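Local coordinates for solute binding protein MsmE (Bacillus subtilis subsp. subtilis str. 168, PDB 4R6H), which binds melibiose, raffinose and stachyose and serves as the solute-binding subunit of the MelEDC-MsmX ABC transporter that imports these sugars, at residues A[110-115]-A[326-331]; A[133-138]-A[310-315]; A[148-153]-A[283-288]. All blocks are in the same frame, centred on the assembly; numbering follows the deposited sequence. Where two conformers were deposited one is given.

Interaction 1. Residues A[110-115]-A[326-331]; sequences RDMKWT and FIAFMA
Along 326-331, part of helix 320-331, I327 is the first residue to meet the loop at 110-115. Its CG2 methyl does the touching. CG2 sits 3.7 Å from NE1 of W114 and 3.9 Å from CE of M112. It points that way because CG2 lies opposite the backbone N, while CG1 is opposite the carbonyl carbon (chi1 -71°). The M112 chain meets I327 at about a right angle. It bends at its last torsion (chi3 71°), which brings CE to the helix and to the edge of the W114 ring, in the ring plane. A weak N-H...S hydrogen bond from W114 NE1 to M112 SD, 3.5 Å long, links the two loop side chains. A328, which is exposed, comes next. Its CB lies 4.1 Å from M112 CE. One turn on from I327, A331 sets its CB against W114 CB, 3.7 Å away. The methyl is small, consistent with the close approach of the tryptophan's base to the helix. One face of the indole is taken by T115 CG2, over the ring centre. Y136 meets W114 edge-to-face, and it also touches I327 and A331. The contact is apolar packing of a loop with a short 3-10 turn against one side of a helix. With W114, I327 and A331 buried, it adds to the core of one lobe of a two-lobed family 1 solute-binding protein.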
# COMPACT_ATOMS: atom_id res chain seq x y z
N ARG A 110 11.93 20.19 -5.38
CA ARG A 110 10.90 21.19 -5.74
C ARG A 110 11.20 21.99 -6.98
O ARG A 110 10.25 22.52 -7.59
CB ARG A 110 10.64 22.18 -4.58
CG ARG A 110 11.72 23.27 -4.43
CD ARG A 110 11.38 24.30 -3.35
NE ARG A 110 11.63 23.81 -2.01
CZ ARG A 110 11.33 24.45 -0.88
NH1 ARG A 110 10.74 25.65 -0.92
NH2 ARG A 110 11.63 23.90 0.28
N ASP A 111 12.47 22.09 -7.39
CA ASP A 111 12.82 22.84 -8.60
C ASP A 111 12.91 22.00 -9.87
O ASP A 111 13.39 22.48 -10.92
CB ASP A 111 14.12 23.61 -8.37
CG ASP A 111 14.03 24.57 -7.16
OD1 ASP A 111 13.13 25.41 -7.13
OD2 ASP A 111 14.80 24.42 -6.20
N MET A 112 12.46 20.74 -9.81
CA MET A 112 12.37 19.93 -11.01
C MET A 112 11.07 20.16 -11.78
O MET A 112 10.00 20.32 -11.19
CB MET A 112 12.54 18.43 -10.67
CG MET A 112 13.86 18.07 -9.99
SD MET A 112 14.17 16.30 -9.96
CE MET A 112 14.50 16.02 -11.68
N LYS A 113 11.18 20.07 -13.10
CA LYS A 113 10.05 20.38 -14.00
C LYS A 113 8.85 19.47 -13.77
O LYS A 113 7.69 19.90 -13.88
CB LYS A 113 10.51 20.31 -15.46
CG LYS A 113 11.70 21.24 -15.72
CD LYS A 113 11.80 21.79 -17.13
CE LYS A 113 12.64 23.07 -17.11
NZ LYS A 113 12.62 23.83 -18.39
N TRP A 114 9.09 18.19 -13.44
CA TRP A 114 7.96 17.24 -13.30
C TRP A 114 6.99 17.58 -12.17
O TRP A 114 5.84 17.17 -12.20
CB TRP A 114 8.47 15.78 -13.12
CG TRP A 114 9.21 15.54 -11.80
CD1 TRP A 114 10.55 15.57 -11.60
CD2 TRP A 114 8.62 15.29 -10.53
NE1 TRP A 114 10.84 15.34 -10.30
CE2 TRP A 114 9.69 15.16 -9.60
CE3 TRP A 114 7.30 15.15 -10.06
CZ2 TRP A 114 9.47 14.88 -8.26
CZ3 TRP A 114 7.09 14.84 -8.74
CH2 TRP A 114 8.17 14.73 -7.83
N THR A 115 7.45 18.36 -11.18
CA THR A 115 6.64 18.62 -10.01
C THR A 115 5.34 19.34 -10.34
O THR A 115 4.39 19.19 -9.61
CB THR A 115 7.44 19.38 -8.92
OG1 THR A 115 7.81 20.68 -9.41
CG2 THR A 115 8.68 18.59 -8.52
N PHE A 326 18.33 11.28 -14.11
CA PHE A 326 17.66 10.00 -14.22
C PHE A 326 16.16 10.15 -13.81
O PHE A 326 15.26 9.56 -14.45
CB PHE A 326 18.36 8.93 -13.35
CG PHE A 326 17.84 7.54 -13.58
CD1 PHE A 326 16.77 7.04 -12.85
CD2 PHE A 326 18.39 6.75 -14.53
CE1 PHE A 326 16.29 5.79 -13.10
CE2 PHE A 326 17.91 5.49 -14.79
CZ PHE A 326 16.84 5.01 -14.08
N ILE A 327 15.90 10.88 -12.73
CA ILE A 327 14.52 11.13 -12.31
C ILE A 327 13.76 11.83 -13.46
O ILE A 327 12.63 11.45 -13.80
CB ILE A 327 14.48 11.96 -11.02
CG1 ILE A 327 14.95 11.11 -9.82
CG2 ILE A 327 13.08 12.49 -10.79
CD1 ILE A 327 15.12 11.89 -8.54
N ALA A 328 14.37 12.88 -14.04
CA ALA A 328 13.71 13.59 -15.14
C ALA A 328 13.41 12.67 -16.32
O ALA A 328 12.37 12.80 -16.96
CB ALA A 328 14.53 14.80 -15.58
N PHE A 329 14.33 11.75 -16.61
CA PHE A 329 14.16 10.78 -17.65
C PHE A 329 12.95 9.89 -17.31
O PHE A 329 12.11 9.62 -18.17
CB PHE A 329 15.44 9.96 -17.83
CG PHE A 329 15.31 8.83 -18.79
CD1 PHE A 329 14.91 7.60 -18.34
CD2 PHE A 329 15.65 8.98 -20.14
CE1 PHE A 329 14.76 6.52 -19.22
CE2 PHE A 329 15.52 7.91 -21.01
CZ PHE A 329 15.09 6.67 -20.54
N MET A 330 12.91 9.36 -16.10
CA MET A 330 11.80 8.49 -15.68
C MET A 330 10.43 9.19 -15.73
O MET A 330 9.40 8.54 -15.99
CB MET A 330 12.07 7.96 -14.27
CG MET A 330 13.19 6.93 -14.22
SD MET A 330 12.93 5.40 -15.11
CE MET A 330 11.62 4.63 -14.14
N ALA A 331 10.44 10.52 -15.54
CA ALA A 331 9.23 11.34 -15.50
C ALA A 331 8.70 11.70 -16.89
O ALA A 331 7.57 12.20 -17.00
CB ALA A 331 9.47 12.61 -14.70

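Interaction 2. Residues A[133-138]-A[310-315]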
# COMPACT_ATOMS: atom_id res chain seq x y z
N VAL A 133 9.87 18.90 -1.86
CA VAL A 133 9.39 17.68 -2.53
C VAL A 133 10.47 16.62 -2.21
O VAL A 133 11.66 16.79 -2.59
CB VAL A 133 9.24 17.90 -4.02
CG1 VAL A 133 8.84 16.59 -4.72
CG2 VAL A 133 8.20 18.98 -4.31
N TYR A 134 10.09 15.57 -1.49
CA TYR A 134 11.04 14.61 -0.93
C TYR A 134 11.51 13.54 -1.91
O TYR A 134 12.55 12.95 -1.72
CB TYR A 134 10.43 13.86 0.29
CG TYR A 134 10.35 14.69 1.57
CD1 TYR A 134 9.39 15.71 1.68
CD2 TYR A 134 11.21 14.46 2.67
CE1 TYR A 134 9.31 16.48 2.82
CE2 TYR A 134 11.14 15.26 3.83
CZ TYR A 134 10.18 16.25 3.89
OH TYR A 134 10.06 17.03 5.02
N ALA A 135 10.66 13.21 -2.88
CA ALA A 135 10.94 12.07 -3.79
C ALA A 135 10.00 12.14 -4.98
O ALA A 135 8.96 12.79 -4.92
CB ALA A 135 10.73 10.77 -3.08
N TYR A 136 10.38 11.44 -6.04
CA TYR A 136 9.59 11.31 -7.26
C TYR A 136 8.79 10.03 -7.18
O TYR A 136 9.36 8.94 -7.00
CB TYR A 136 10.52 11.28 -8.50
CG TYR A 136 9.80 10.82 -9.74
CD1 TYR A 136 8.83 11.60 -10.35
CD2 TYR A 136 10.03 9.55 -10.24
CE1 TYR A 136 8.15 11.13 -11.45
CE2 TYR A 136 9.37 9.07 -11.34
CZ TYR A 136 8.41 9.88 -11.94
OH TYR A 136 7.74 9.40 -13.06
N PRO A 137 7.46 10.14 -7.29
CA PRO A 137 6.61 8.95 -7.26
C PRO A 137 6.51 8.24 -8.60
O PRO A 137 5.91 8.75 -9.54
CB PRO A 137 5.25 9.51 -6.82
CG PRO A 137 5.25 10.89 -7.44
CD PRO A 137 6.67 11.39 -7.39
N ILE A 138 7.09 7.07 -8.70
CA ILE A 138 6.99 6.29 -9.91
C ILE A 138 5.51 5.92 -10.15
O ILE A 138 5.01 5.88 -11.27
CB ILE A 138 7.86 5.03 -9.80
CG1 ILE A 138 9.33 5.41 -9.86
CG2 ILE A 138 7.45 3.95 -10.80
CD1 ILE A 138 10.26 4.29 -9.47
N THR A 310 9.25 4.97 -5.05
CA THR A 310 9.76 6.30 -5.35
C THR A 310 11.23 6.27 -5.73
O THR A 310 11.90 5.26 -5.54
CB THR A 310 9.62 7.28 -4.17
OG1 THR A 310 10.54 6.91 -3.14
CG2 THR A 310 8.20 7.30 -3.59
N LEU A 311 11.66 7.37 -6.31
CA LEU A 311 13.08 7.67 -6.55
C LEU A 311 13.34 8.95 -5.77
O LEU A 311 12.86 10.02 -6.15
CB LEU A 311 13.39 7.89 -8.05
CG LEU A 311 13.43 6.60 -8.84
CD1 LEU A 311 13.31 6.83 -10.34
CD2 LEU A 311 14.73 5.80 -8.56
N ALA A 312 14.13 8.82 -4.70
CA ALA A 312 14.65 9.93 -3.93
C ALA A 312 16.15 10.00 -4.20
O ALA A 312 16.80 8.96 -4.38
CB ALA A 312 14.41 9.69 -2.45
N ALA A 313 16.68 11.20 -4.31
CA ALA A 313 18.12 11.40 -4.54
C ALA A 313 18.77 11.69 -3.22
O ALA A 313 18.26 12.44 -2.38
CB ALA A 313 18.37 12.54 -5.53
N TRP A 314 19.95 11.14 -3.02
CA TRP A 314 20.71 11.48 -1.82
C TRP A 314 21.30 12.89 -1.98
O TRP A 314 22.01 13.14 -2.94
CB TRP A 314 21.83 10.49 -1.65
CG TRP A 314 22.69 10.73 -0.44
CD1 TRP A 314 22.34 11.34 0.73
CD2 TRP A 314 24.05 10.31 -0.29
NE1 TRP A 314 23.41 11.33 1.61
CE2 TRP A 314 24.46 10.69 1.01
CE3 TRP A 314 24.94 9.65 -1.11
CZ2 TRP A 314 25.77 10.45 1.49
CZ3 TRP A 314 26.27 9.37 -0.62
CH2 TRP A 314 26.63 9.78 0.66
N LYS A 315 20.98 13.76 -1.03
CA LYS A 315 21.39 15.16 -1.09
C LYS A 315 22.90 15.32 -1.17
O LYS A 315 23.39 16.28 -1.77
CB LYS A 315 20.82 15.96 0.09
CG LYS A 315 21.43 15.65 1.45
CD LYS A 315 20.78 16.48 2.55
CE LYS A 315 21.38 16.17 3.91
NZ LYS A 315 22.72 16.79 4.11
O HOH W 1 14.88 13.24 -3.26
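A short antiparallel beta ladder joins strand 136-137 to strand 310-313. Y136 and L311 form its hydrogen-bonded pair. Y136 N gives a nearly straight bond to L311 O (2.9 Å, 173°). L311 N returns one to Y136 O, also 2.9 Å. P137 and T310 follow as a non-hydrogen-bonded pair. T310 CA adds a CH...O contact to Y136 O at 3.1 Å. Strand 310-313 is the middle strand of a small three-stranded sheet, with 91-92 on its other edge. On the Y136 and L311 face, L311 CD1 comes to the edge of the tyrosine ring, 4.3 Å from CD2 of Y136. I138 CD1 reaches L311 CG at 4.0 Å. L311 also packs on M330 of helix 320-331, and helix 333-343 adds A336 against Y136 and M339 against I138. Before the ladder, A135 CB touches A312 CB at 3.9 Å. T310 turns its hydroxyl to T94. Where the chains part, a water bridges them: it donates to Y134 O and accepts from A313 N, 2.9 Å away.

Interaction 3. Residues A[148-153]-A[283-288]; sequences NRNILD and PNVKVG
R149 lays its guanidinium over the backbone of G288, whose CA lies under one face of the group, displaced toward the rim. NH1 is 3.6 Å from G288 CA. The chain runs extended from CG to NE, and its CD passes K286 CB at 3.8 Å. A water in the guanidinium plane takes a bond from NH1 and donates to V287 O. The charge of R149 is met by D361 in a salt bridge. The backbone also joins the two segments. R149 N donates to K286 O at 3.0 Å. N148 and V287 pair just before it as an antiparallel non-hydrogen-bonded pair. N148 is also the N-cap of helix 149-155. Its OD1 accepts from I151 N (3.0 Å) and from N150 ND2 (2.9 Å), and these donors arrive from opposite faces of the amide. With chi1 at -177° the side chain swings away from its own N, and its ND2 bonds to N263 and lies 3.7 Å from V285 CG1. With an alanine here, I151 N would probably lose its side-chain cap, N263 its amide partner, and the N150 amide would be freer to turn. N150 OD1 shares a second water with N284 O, on the more open side. Strand 141-148 runs straight into helix 149-155 beside the start of strand 287-291. Helix 274-281 packs against V285 and V287 through V278, and strand 265-269 touches I151 and L152 through A266 and F267.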
# COMPACT_ATOMS: atom_id res chain seq x y z
N ASN A 148 -16.23 -9.31 -6.53
CA ASN A 148 -16.79 -9.94 -7.73
C ASN A 148 -18.03 -9.18 -8.14
O ASN A 148 -19.04 -9.22 -7.45
CB ASN A 148 -17.09 -11.40 -7.42
CG ASN A 148 -17.61 -12.15 -8.60
OD1 ASN A 148 -18.43 -11.63 -9.37
ND2 ASN A 148 -17.18 -13.40 -8.72
N ARG A 149 -17.94 -8.44 -9.24
CA ARG A 149 -19.04 -7.58 -9.68
C ARG A 149 -20.33 -8.36 -9.94
O ARG A 149 -21.42 -7.92 -9.56
CB ARG A 149 -18.65 -6.83 -10.93
CG ARG A 149 -17.40 -5.96 -10.84
CD ARG A 149 -17.16 -5.28 -12.18
NE ARG A 149 -15.94 -4.50 -12.28
CZ ARG A 149 -15.83 -3.19 -12.02
NH1 ARG A 149 -14.66 -2.64 -12.21
NH2 ARG A 149 -16.87 -2.45 -11.64
N ASN A 150 -20.19 -9.53 -10.54
CA ASN A 150 -21.34 -10.33 -10.92
C ASN A 150 -22.08 -10.85 -9.68
O ASN A 150 -23.32 -10.89 -9.69
CB ASN A 150 -20.85 -11.48 -11.79
CG ASN A 150 -19.66 -11.06 -12.70
OD1 ASN A 150 -19.88 -10.59 -13.81
ND2 ASN A 150 -18.39 -11.19 -12.19
N ILE A 151 -21.33 -11.22 -8.63
CA ILE A 151 -21.96 -11.72 -7.42
C ILE A 151 -22.78 -10.63 -6.75
O ILE A 151 -23.91 -10.85 -6.31
CB ILE A 151 -20.92 -12.34 -6.45
CG1 ILE A 151 -20.40 -13.66 -7.00
CG2 ILE A 151 -21.51 -12.56 -5.07
CD1 ILE A 151 -19.25 -14.25 -6.21
N LEU A 152 -22.22 -9.42 -6.66
CA LEU A 152 -22.97 -8.34 -6.08
C LEU A 152 -24.23 -8.02 -6.90
O LEU A 152 -25.28 -7.85 -6.31
CB LEU A 152 -22.15 -7.07 -5.86
CG LEU A 152 -21.28 -7.02 -4.60
CD1 LEU A 152 -20.35 -8.19 -4.39
CD2 LEU A 152 -20.58 -5.68 -4.51
N ASP A 153 -24.13 -8.03 -8.24
CA ASP A 153 -25.32 -7.84 -9.07
C ASP A 153 -26.36 -8.94 -8.88
O ASP A 153 -27.55 -8.66 -8.80
CB ASP A 153 -24.95 -7.70 -10.54
CG ASP A 153 -24.34 -6.34 -10.87
OD1 ASP A 153 -24.57 -5.39 -10.10
OD2 ASP A 153 -23.67 -6.26 -11.91
N PRO A 283 -12.25 -15.16 -18.12
CA PRO A 283 -12.63 -13.82 -18.54
C PRO A 283 -14.09 -13.47 -18.22
O PRO A 283 -14.43 -12.31 -18.30
CB PRO A 283 -12.38 -13.83 -20.06
CG PRO A 283 -12.35 -15.23 -20.43
CD PRO A 283 -11.88 -16.03 -19.25
N ASN A 284 -14.89 -14.46 -17.82
CA ASN A 284 -16.25 -14.20 -17.45
C ASN A 284 -16.40 -13.65 -16.04
O ASN A 284 -17.49 -13.25 -15.69
CB ASN A 284 -17.08 -15.46 -17.52
CG ASN A 284 -17.12 -16.01 -18.91
OD1 ASN A 284 -17.68 -15.37 -19.80
ND2 ASN A 284 -16.45 -17.13 -19.14
N VAL A 285 -15.33 -13.63 -15.25
CA VAL A 285 -15.40 -13.03 -13.92
C VAL A 285 -14.72 -11.67 -13.91
O VAL A 285 -13.55 -11.57 -14.27
CB VAL A 285 -14.70 -13.94 -12.88
CG1 VAL A 285 -14.65 -13.31 -11.47
CG2 VAL A 285 -15.42 -15.28 -12.80
N LYS A 286 -15.49 -10.66 -13.52
CA LYS A 286 -15.05 -9.29 -13.51
C LYS A 286 -14.85 -8.87 -12.06
O LYS A 286 -15.81 -8.85 -11.26
CB LYS A 286 -16.07 -8.35 -14.15
CG LYS A 286 -16.55 -8.72 -15.55
CD LYS A 286 -15.43 -8.70 -16.58
CE LYS A 286 -15.97 -8.93 -18.00
NZ LYS A 286 -16.83 -7.81 -18.48
N VAL A 287 -13.61 -8.60 -11.71
CA VAL A 287 -13.23 -8.14 -10.36
C VAL A 287 -13.05 -6.64 -10.42
O VAL A 287 -12.33 -6.11 -11.28
CB VAL A 287 -11.92 -8.80 -9.87
CG1 VAL A 287 -11.52 -8.26 -8.50
CG2 VAL A 287 -12.10 -10.32 -9.86
N GLY A 288 -13.71 -5.94 -9.51
CA GLY A 288 -13.60 -4.51 -9.34
C GLY A 288 -12.97 -4.15 -8.01
O GLY A 288 -12.74 -5.01 -7.18
O HOH W 2 -13.33 -4.73 -13.35
O HOH W 3 -19.31 -11.43 -16.85

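How the interactions relate
Interactions 1 and 2 belong to one core, with centres about 9 Å apart. Strand 310-313 leads on to helix 320-331, so the second segments of both are near neighbours in the chain. Y136 ties them together, its OH lying 3.5 Å from A331 CA. Their chemistry differs: interaction 1 is apolar side-chain packing, while interaction 2 is mainly backbone pairing in a buried sheet. Interaction 3 lies far off, its centre about 38 Å from that of interaction 2, on the opposite side of the chain's centre. It is only partly buried. There a helix cap, an arginine and two waters do much of the work beside a single strand bridge.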